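Local coordinates for cobalamin-binding protein (Desulfitobacterium hafniense, PDB 4JGI), which binds methylcobalamin in a Rossmann-like domain and probably serves as the corrinoid-carrying subunit of an O-demethylase system, at residues I108-A113 / V120-I125; V144-V149 / D155-T160; K135-N140 / K165-R170. All blocks are in the same frame, centred on the assembly; numbering follows the deposited sequence.

Contact 1. Residues I108-A113 / V120-I125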
loop_
_atom_site.group_PDB
_atom_site.type_symbol
_atom_site.label_atom_id
_atom_site.label_comp_id
_atom_site.label_asym_id
_atom_site.label_seq_id
_atom_site.Cartn_x
_atom_site.Cartn_y
_atom_site.Cartn_z
ATOM N N ILE A 108 -1.426 -0.710 8.506
ATOM C CA ILE A 108 -1.288 -1.953 7.744
ATOM C C ILE A 108 -0.921 -1.663 6.301
ATOM O O ILE A 108 0.035 -2.197 5.766
ATOM C CB ILE A 108 -2.553 -2.852 7.872
ATOM C CG1 ILE A 108 -2.730 -3.277 9.305
ATOM C CG2 ILE A 108 -2.464 -4.008 6.936
ATOM C CD1 ILE A 108 -4.026 -4.046 9.565
ATOM N N PHE A 109 -1.621 -0.726 5.692
ATOM C CA PHE A 109 -1.283 -0.286 4.370
ATOM C C PHE A 109 0.085 0.350 4.282
ATOM O O PHE A 109 0.823 0.009 3.361
ATOM C CB PHE A 109 -2.383 0.635 3.858
ATOM C CG PHE A 109 -2.053 1.239 2.518
ATOM C CD1 PHE A 109 -2.146 0.471 1.337
ATOM C CD2 PHE A 109 -1.612 2.517 2.403
ATOM C CE1 PHE A 109 -1.750 1.009 0.095
ATOM C CE2 PHE A 109 -1.267 3.041 1.173
ATOM C CZ PHE A 109 -1.353 2.300 0.010
ATOM N N ARG A 110 0.441 1.199 5.224
ATOM C CA ARG A 110 1.732 1.821 5.243
ATOM C C ARG A 110 2.818 0.747 5.226
ATOM O O ARG A 110 3.798 0.833 4.462
ATOM C CB ARG A 110 1.872 2.705 6.510
ATOM C CG ARG A 110 3.217 3.342 6.635
ATOM C CD ARG A 110 3.352 4.012 7.989
ATOM N NE ARG A 110 3.305 3.053 9.090
ATOM C CZ ARG A 110 3.079 3.334 10.380
ATOM N NH1 ARG A 110 2.713 4.532 10.788
ATOM N NH2 ARG A 110 3.112 2.336 11.274
ATOM N N THR A 111 2.668 -0.305 6.040
ATOM C CA THR A 111 3.704 -1.335 6.131
ATOM C C THR A 111 3.779 -2.060 4.774
ATOM O O THR A 111 4.896 -2.302 4.298
ATOM C CB THR A 111 3.396 -2.309 7.255
ATOM O OG1 THR A 111 3.311 -1.544 8.492
ATOM C CG2 THR A 111 4.453 -3.428 7.309
ATOM N N MET A 112 2.664 -2.431 4.168
ATOM C CA MET A 112 2.667 -3.140 2.864
ATOM C C MET A 112 3.255 -2.259 1.795
ATOM O O MET A 112 4.009 -2.741 0.981
ATOM C CB MET A 112 1.293 -3.616 2.478
ATOM C CG MET A 112 0.768 -4.688 3.436
ATOM S SD MET A 112 -0.892 -5.036 2.841
ATOM C CE MET A 112 -1.301 -6.495 3.780
ATOM N N ALA A 113 2.933 -0.979 1.822
ATOM C CA ALA A 113 3.408 -0.080 0.762
ATOM C C ALA A 113 4.913 0.141 0.842
ATOM O O ALA A 113 5.631 0.111 -0.162
ATOM C CB ALA A 113 2.680 1.257 0.869
ATOM N N VAL A 120 6.827 6.390 1.639
ATOM C CA VAL A 120 5.588 6.744 2.192
ATOM C C VAL A 120 5.831 7.898 3.189
ATOM O O VAL A 120 6.639 7.770 4.155
ATOM C CB VAL A 120 4.907 5.536 2.853
ATOM C CG1 VAL A 120 3.624 5.969 3.523
ATOM C CG2 VAL A 120 4.669 4.383 1.839
ATOM N N PHE A 121 5.135 8.989 2.970
ATOM C CA PHE A 121 5.101 10.136 3.887
ATOM C C PHE A 121 3.812 10.038 4.728
ATOM O O PHE A 121 2.717 10.416 4.274
ATOM C CB PHE A 121 5.180 11.437 3.159
ATOM C CG PHE A 121 6.378 11.567 2.269
ATOM C CD1 PHE A 121 6.402 11.077 0.982
ATOM C CD2 PHE A 121 7.546 12.199 2.763
ATOM C CE1 PHE A 121 7.520 11.171 0.179
ATOM C CE2 PHE A 121 8.693 12.281 1.967
ATOM C CZ PHE A 121 8.653 11.779 0.660
ATOM N N ASP A 122 3.960 9.428 5.912
ATOM C CA ASP A 122 2.865 9.264 6.826
ATOM C C ASP A 122 2.631 10.460 7.687
ATOM O O ASP A 122 3.518 10.818 8.501
ATOM C CB ASP A 122 3.087 7.984 7.638
ATOM C CG ASP A 122 2.036 7.766 8.696
ATOM O OD1 ASP A 122 0.880 8.197 8.511
ATOM O OD2 ASP A 122 2.387 7.033 9.687
ATOM N N LEU A 123 1.508 11.141 7.468
ATOM C CA LEU A 123 1.212 12.360 8.168
ATOM C C LEU A 123 0.479 12.108 9.510
ATOM O O LEU A 123 0.223 13.016 10.290
ATOM C CB LEU A 123 0.390 13.325 7.312
ATOM C CG LEU A 123 1.110 13.745 6.013
ATOM C CD1 LEU A 123 0.223 14.640 5.223
ATOM C CD2 LEU A 123 2.298 14.611 6.364
ATOM N N GLY A 124 0.103 10.871 9.771
ATOM C CA GLY A 124 -0.558 10.493 11.018
ATOM C C GLY A 124 -2.063 10.600 11.018
ATOM O O GLY A 124 -2.687 10.343 9.999
ATOM N N ILE A 125 -2.680 11.018 12.116
ATOM C CA ILE A 125 -4.169 11.072 12.263
ATOM C C ILE A 125 -4.743 12.495 12.373
ATOM O O ILE A 125 -3.951 13.402 12.748
ATOM C CB ILE A 125 -4.641 10.217 13.449
ATOM C CG1 ILE A 125 -4.064 10.700 14.768
ATOM C CG2 ILE A 125 -4.164 8.780 13.265
ATOM C CD1 ILE A 125 -4.529 9.920 15.957
#
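At the edge of the Arg110 guanidinium, nearly in its plane, sit OD2 and CG of Asp122, though the carboxylate as a whole is turned 59° from it. NH1 of Arg110 donates to OD2 of Asp122 over 2.8 Å, on the syn side of the carboxylate but 31° out of its plane, making one salt bridge between helix 104-115 and strand 119-122. On the helix itself, Ala113 CB lies over one face of the Phe109 ring, near the rim. Arg110 reaches across because CG stands anti to the backbone N and the chain bends at chi3 (64°). Nearer the backbones the packing is apolar: Arg110 CG meets Val120 CG1 at 4.1 Å, and Ala113, small enough for a close approach, touches Val120 CG2 with CB at 3.8 Å. This is the helix-to-second-strand half of a beta-alpha-beta unit. The other oxygen of Asp122, OD1, accepts from Gly124 N in an Asx turn, 3.1 Å, and also pairs with Lys106. A leucine in place of Arg110 would probably leave OD2 without its charged mate across the contact. With two cationic partners, the carboxylate of Asp122 is likely to stay ionised while joining helix, strand and turn.

Contact 2. Residues V144-V149 / D155-T160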
loop_
_atom_site.group_PDB
_atom_site.type_symbol
_atom_site.label_atom_id
_atom_site.label_comp_id
_atom_site.label_asym_id
_atom_site.label_seq_id
_atom_site.Cartn_x
_atom_site.Cartn_y
_atom_site.Cartn_z
ATOM N N VAL A 144 -1.834 10.059 -3.403
ATOM C CA VAL A 144 -2.317 10.497 -2.108
ATOM C C VAL A 144 -3.289 9.457 -1.594
ATOM O O VAL A 144 -4.218 9.080 -2.297
ATOM C CB VAL A 144 -3.007 11.845 -2.172
ATOM C CG1 VAL A 144 -3.548 12.256 -0.781
ATOM C CG2 VAL A 144 -2.025 12.892 -2.632
ATOM N N GLY A 145 -3.014 8.912 -0.394
ATOM C CA GLY A 145 -3.883 7.905 0.224
ATOM C C GLY A 145 -4.503 8.484 1.489
ATOM O O GLY A 145 -3.785 9.054 2.346
ATOM N N LEU A 146 -5.807 8.382 1.563
ATOM C CA LEU A 146 -6.605 8.967 2.593
ATOM C C LEU A 146 -7.426 7.874 3.304
ATOM O O LEU A 146 -8.104 7.072 2.648
ATOM C CB LEU A 146 -7.587 10.005 2.083
ATOM C CG LEU A 146 -6.964 11.132 1.254
ATOM C CD1 LEU A 146 -8.039 12.023 0.631
ATOM C CD2 LEU A 146 -5.972 11.924 1.995
ATOM N N SER A 147 -7.341 7.867 4.630
ATOM C CA SER A 147 -8.089 6.954 5.521
ATOM C C SER A 147 -9.144 7.693 6.337
ATOM O O SER A 147 -8.873 8.752 6.833
ATOM C CB SER A 147 -7.075 6.197 6.448
ATOM O OG SER A 147 -7.690 5.109 7.170
ATOM N N GLY A 148 -10.264 7.039 6.512
ATOM C CA GLY A 148 -11.265 7.550 7.406
ATOM C C GLY A 148 -12.421 6.619 7.543
ATOM O O GLY A 148 -12.679 5.773 6.674
ATOM N N VAL A 149 -13.206 6.873 8.612
ATOM C CA VAL A 149 -14.430 6.118 8.833
ATOM C C VAL A 149 -15.626 6.999 9.187
ATOM O O VAL A 149 -16.725 6.799 8.624
ATOM C CB VAL A 149 -14.277 4.979 9.887
ATOM C CG1 VAL A 149 -13.532 5.499 11.056
ATOM C CG2 VAL A 149 -15.666 4.481 10.353
ATOM N N ASP A 155 -16.362 13.466 4.568
ATOM C CA ASP A 155 -16.397 14.852 4.122
ATOM C C ASP A 155 -15.001 15.502 3.962
ATOM O O ASP A 155 -14.727 16.203 2.946
ATOM C CB ASP A 155 -17.273 15.698 5.063
ATOM C CG ASP A 155 -18.714 15.352 4.957
ATOM O OD1 ASP A 155 -19.077 14.703 3.949
ATOM O OD2 ASP A 155 -19.454 15.641 5.921
ATOM N N SER A 156 -14.096 15.309 4.921
ATOM C CA SER A 156 -12.768 15.857 4.819
ATOM C C SER A 156 -12.013 15.249 3.615
ATOM O O SER A 156 -11.163 15.901 3.039
ATOM C CB SER A 156 -11.916 15.606 6.074
ATOM O OG SER A 156 -12.462 16.182 7.210
ATOM N N MET A 157 -12.267 13.991 3.294
ATOM C CA MET A 157 -11.691 13.394 2.073
ATOM C C MET A 157 -12.103 14.204 0.834
ATOM O O MET A 157 -11.258 14.514 -0.022
ATOM C CB MET A 157 -12.034 11.944 1.851
ATOM C CG MET A 157 -11.535 10.956 2.855
ATOM S SD MET A 157 -12.141 9.305 2.475
ATOM C CE MET A 157 -11.367 8.285 3.733
ATOM N N ARG A 158 -13.395 14.498 0.741
ATOM C CA ARG A 158 -13.908 15.290 -0.383
ATOM C C ARG A 158 -13.300 16.672 -0.372
ATOM O O ARG A 158 -12.869 17.153 -1.449
ATOM C CB ARG A 158 -15.419 15.373 -0.278
ATOM C CG ARG A 158 -16.017 16.181 -1.439
ATOM C CD ARG A 158 -17.537 16.226 -1.458
ATOM N NE ARG A 158 -18.079 16.431 -0.143
ATOM C CZ ARG A 158 -17.983 17.537 0.583
ATOM N NH1 ARG A 158 -17.407 18.651 0.099
ATOM N NH2 ARG A 158 -18.503 17.532 1.812
ATOM N N GLU A 159 -13.219 17.295 0.786
ATOM C CA GLU A 159 -12.555 18.564 0.866
ATOM C C GLU A 159 -11.086 18.593 0.459
ATOM O O GLU A 159 -10.570 19.551 -0.164
ATOM C CB GLU A 159 -12.677 19.120 2.273
ATOM C CG GLU A 159 -14.130 19.394 2.645
ATOM C CD GLU A 159 -14.327 19.607 4.142
ATOM O OE1 GLU A 159 -13.343 19.422 4.926
ATOM O OE2 GLU A 159 -15.464 19.985 4.536
ATOM N N THR A 160 -10.366 17.507 0.789
ATOM C CA THR A 160 -8.958 17.374 0.396
ATOM C C THR A 160 -8.826 17.283 -1.151
ATOM O O THR A 160 -7.994 17.985 -1.756
ATOM C CB THR A 160 -8.345 16.120 1.004
ATOM O OG1 THR A 160 -8.447 16.197 2.425
ATOM C CG2 THR A 160 -6.904 15.962 0.636
#
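Leu146 and Met157 pack strand 143-147 against helix 151-166, in a beta-alpha-beta unit of the Rossmann-like cobalamin-binding fold. The helix runs back nearly antiparallel to the strand, at 161°, and presents Met157 and Thr160, one turn apart, to the sheet. Leu146 points from the strand toward the helix. Its CB meets CG of Met157 at 4.1 Å, whereas its CD1 branch goes on to Thr160 CG2, the two side chains facing tip to tip at 4.1 Å. A branched leucine suits this place, since its base serves one neighbour and its end another; Ile132 of helix 129-139 touches both Leu146 and Thr160.

Met157 works lengthwise. CG lies anti to the carbonyl carbon (chi1 -64°) and the chain is extended beyond it, which carries CE past Leu146 to the backbone at the strand's end. There the methyl lies 3.5 Å from Ser147 C and 3.2 Å from Gly148 N, a tight fit. A CB on Gly148 would point toward the helix and would probably crowd that methyl, which suits glycine to the place. Ser147, the next residue back, turns the other way, and its OG hydrogen-bonds to N3B of the cobalamin: the Leu146 side chain packs on the helix, while that of Ser147 turns to the cofactor.

The hydroxyl of Thr160 is used within the helix, with the methyl left for Leu146. Its OG1 donates to Ser156 O at 2.8 Å, and Thr160 N reaches that same oxygen from the opposite face of its plane.

Contact 3. Residues K135-N140 / K165-R170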
loop_
_atom_site.group_PDB
_atom_site.type_symbol
_atom_site.label_atom_id
_atom_site.label_comp_id
_atom_site.label_asym_id
_atom_site.label_seq_id
_atom_site.Cartn_x
_atom_site.Cartn_y
_atom_site.Cartn_z
ATOM N N LYS A 135 1.876 19.208 2.073
ATOM C CA LYS A 135 2.801 18.144 1.899
ATOM C C LYS A 135 2.890 17.680 0.417
ATOM O O LYS A 135 3.913 17.359 -0.067
ATOM C CB LYS A 135 2.430 16.945 2.780
ATOM C CG LYS A 135 3.549 15.906 2.870
ATOM C CD LYS A 135 4.790 16.441 3.629
ATOM C CE LYS A 135 5.768 15.369 3.962
ATOM N NZ LYS A 135 6.828 16.040 4.803
ATOM N N VAL A 136 1.762 17.700 -0.269
ATOM C CA VAL A 136 1.720 17.340 -1.696
ATOM C C VAL A 136 2.519 18.369 -2.489
ATOM O O VAL A 136 3.320 17.989 -3.344
ATOM C CB VAL A 136 0.282 17.261 -2.178
ATOM C CG1 VAL A 136 0.203 17.169 -3.693
ATOM C CG2 VAL A 136 -0.490 16.139 -1.553
ATOM N N LYS A 137 2.371 19.652 -2.162
ATOM C CA LYS A 137 3.216 20.649 -2.822
ATOM C C LYS A 137 4.704 20.442 -2.603
ATOM O O LYS A 137 5.517 20.697 -3.489
ATOM C CB LYS A 137 2.867 22.083 -2.351
ATOM C CG LYS A 137 1.497 22.551 -2.720
ATOM C CD LYS A 137 1.208 23.897 -2.099
ATOM C CE LYS A 137 -0.160 24.359 -2.564
ATOM N NZ LYS A 137 -0.441 25.790 -2.338
ATOM N N GLU A 138 5.078 20.059 -1.360
ATOM C CA GLU A 138 6.431 19.818 -0.985
ATOM C C GLU A 138 7.092 18.662 -1.672
ATOM O O GLU A 138 8.265 18.767 -2.110
ATOM C CB GLU A 138 6.515 19.688 0.539
ATOM C CG GLU A 138 7.929 19.505 1.069
ATOM C CD GLU A 138 8.004 19.228 2.585
ATOM O OE1 GLU A 138 6.970 19.319 3.292
ATOM O OE2 GLU A 138 9.133 18.982 3.131
ATOM N N VAL A 139 6.428 17.506 -1.743
ATOM C CA VAL A 139 7.094 16.293 -2.171
ATOM C C VAL A 139 6.646 15.750 -3.542
ATOM O O VAL A 139 7.245 14.851 -4.105
ATOM C CB VAL A 139 7.059 15.208 -1.082
ATOM C CG1 VAL A 139 7.360 15.794 0.291
ATOM C CG2 VAL A 139 5.708 14.555 -0.976
ATOM N N ASN A 140 5.605 16.339 -4.118
ATOM C CA ASN A 140 5.103 15.926 -5.421
ATOM C C ASN A 140 4.915 14.402 -5.573
ATOM O O ASN A 140 5.510 13.734 -6.435
ATOM C CB ASN A 140 5.925 16.527 -6.582
ATOM C CG ASN A 140 5.352 17.900 -7.031
ATOM O OD1 ASN A 140 4.131 18.123 -7.391
ATOM N ND2 ASN A 140 6.200 18.807 -7.008
ATOM N N LYS A 165 -7.684 20.071 -6.369
ATOM C CA LYS A 165 -8.204 20.600 -7.637
ATOM C C LYS A 165 -7.976 22.138 -7.682
ATOM O O LYS A 165 -7.463 22.666 -8.720
ATOM C CB LYS A 165 -9.714 20.243 -7.852
ATOM C CG LYS A 165 -10.013 18.814 -8.262
ATOM C CD LYS A 165 -11.536 18.512 -8.458
ATOM C CE LYS A 165 -11.901 16.985 -8.200
ATOM N NZ LYS A 165 -13.311 16.289 -7.882
ATOM N N ALA A 166 -8.277 22.838 -6.606
ATOM C CA ALA A 166 -8.112 24.291 -6.574
ATOM C C ALA A 166 -6.675 24.754 -6.746
ATOM O O ALA A 166 -6.406 25.802 -7.336
ATOM C CB ALA A 166 -8.699 24.838 -5.298
ATOM N N GLU A 167 -5.740 23.947 -6.263
ATOM C CA GLU A 167 -4.342 24.258 -6.323
ATOM C C GLU A 167 -3.712 23.767 -7.603
ATOM O O GLU A 167 -2.526 23.917 -7.721
ATOM C CB GLU A 167 -3.615 23.614 -5.116
ATOM C CG GLU A 167 -4.085 24.175 -3.794
ATOM C CD GLU A 167 -3.969 25.724 -3.735
ATOM O OE1 GLU A 167 -2.962 26.327 -4.210
ATOM O OE2 GLU A 167 -4.946 26.401 -3.303
ATOM N N GLY A 168 -4.470 23.145 -8.530
ATOM C CA GLY A 168 -3.851 22.645 -9.779
ATOM C C GLY A 168 -2.949 21.426 -9.645
ATOM O O GLY A 168 -2.089 21.160 -10.466
ATOM N N LEU A 169 -3.120 20.731 -8.539
ATOM C CA LEU A 169 -2.331 19.514 -8.240
ATOM C C LEU A 169 -3.021 18.172 -8.571
ATOM O O LEU A 169 -2.330 17.132 -8.735
ATOM C CB LEU A 169 -1.904 19.511 -6.774
ATOM C CG LEU A 169 -1.150 20.764 -6.321
ATOM C CD1 LEU A 169 -1.121 20.752 -4.794
ATOM C CD2 LEU A 169 0.265 20.707 -6.886
ATOM N N ARG A 170 -4.343 18.187 -8.647
ATOM C CA ARG A 170 -5.149 16.952 -8.704
ATOM C C ARG A 170 -4.869 16.103 -9.921
ATOM O O ARG A 170 -4.844 14.886 -9.903
ATOM C CB ARG A 170 -6.631 17.283 -8.693
ATOM C CG ARG A 170 -7.582 16.078 -8.966
ATOM C CD ARG A 170 -7.554 15.291 -7.745
ATOM N NE ARG A 170 -8.504 14.136 -7.983
ATOM C CZ ARG A 170 -8.134 12.951 -8.446
ATOM N NH1 ARG A 170 -6.918 12.766 -8.823
ATOM N NH2 ARG A 170 -8.949 11.926 -8.383
#
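Leu169 packs against Val136 and Lys137 just beyond a Schellman motif, in which Gly168, with positive phi, ends helix 151-166; this joins the C-terminal ends of two helices of the Rossmann-like domain. The close-packed part centres on one methyl. CD1 of Leu169 lies 4.0 Å from Val136 CG1, the two side chains sliding past each other in opposite directions, and 3.8 Å from CG of Lys137, whose chain it crosses at about a right angle. Leu164 touches both Val136 and Leu169, so the apolar patch continues into the preceding helix. Valine, branched at CB, offers a methyl close to its backbone, and the longer leucine reaches it from the loop.

Toward the surface the contact changes character. Lys137 and Glu167 are exposed, and they meet by charge at the ends of long chains. In Lys137 the chain is extended beyond CG, with CG lying by Leu169 while CE and the ammonium carry on to Glu167. Glu167 instead bends at chi2 (-55°), bringing its carboxylate round to meet the lysine. The one salt bridge across the contact runs from Lys137 NZ to Glu167 OE1 at 3.2 Å, with the nitrogen above the carboxylate plane, 59° out of it.

How the contacts relate
Contact 2 is the buried one, held by packing of side chains and backbone; contacts 1 and 3 are only partly buried, and each pairs a small apolar patch with one salt bridge. Contacts 1 and 2 both fix a helix to a strand of the same parallel sheet, with centres about 14 Å apart, and both reach the cofactor. Contact 3 joins two helix ends away from the annotated sites, yet it shares helix 151-166 with contact 2. Helix 129-139 links all three: its Val136 touches Val144 of contact 2, and its Lys135 and Val139 pack on Phe121 of contact 1. Charge pairing across the segments thus goes with partial burial, and methyl packing alone with full burial.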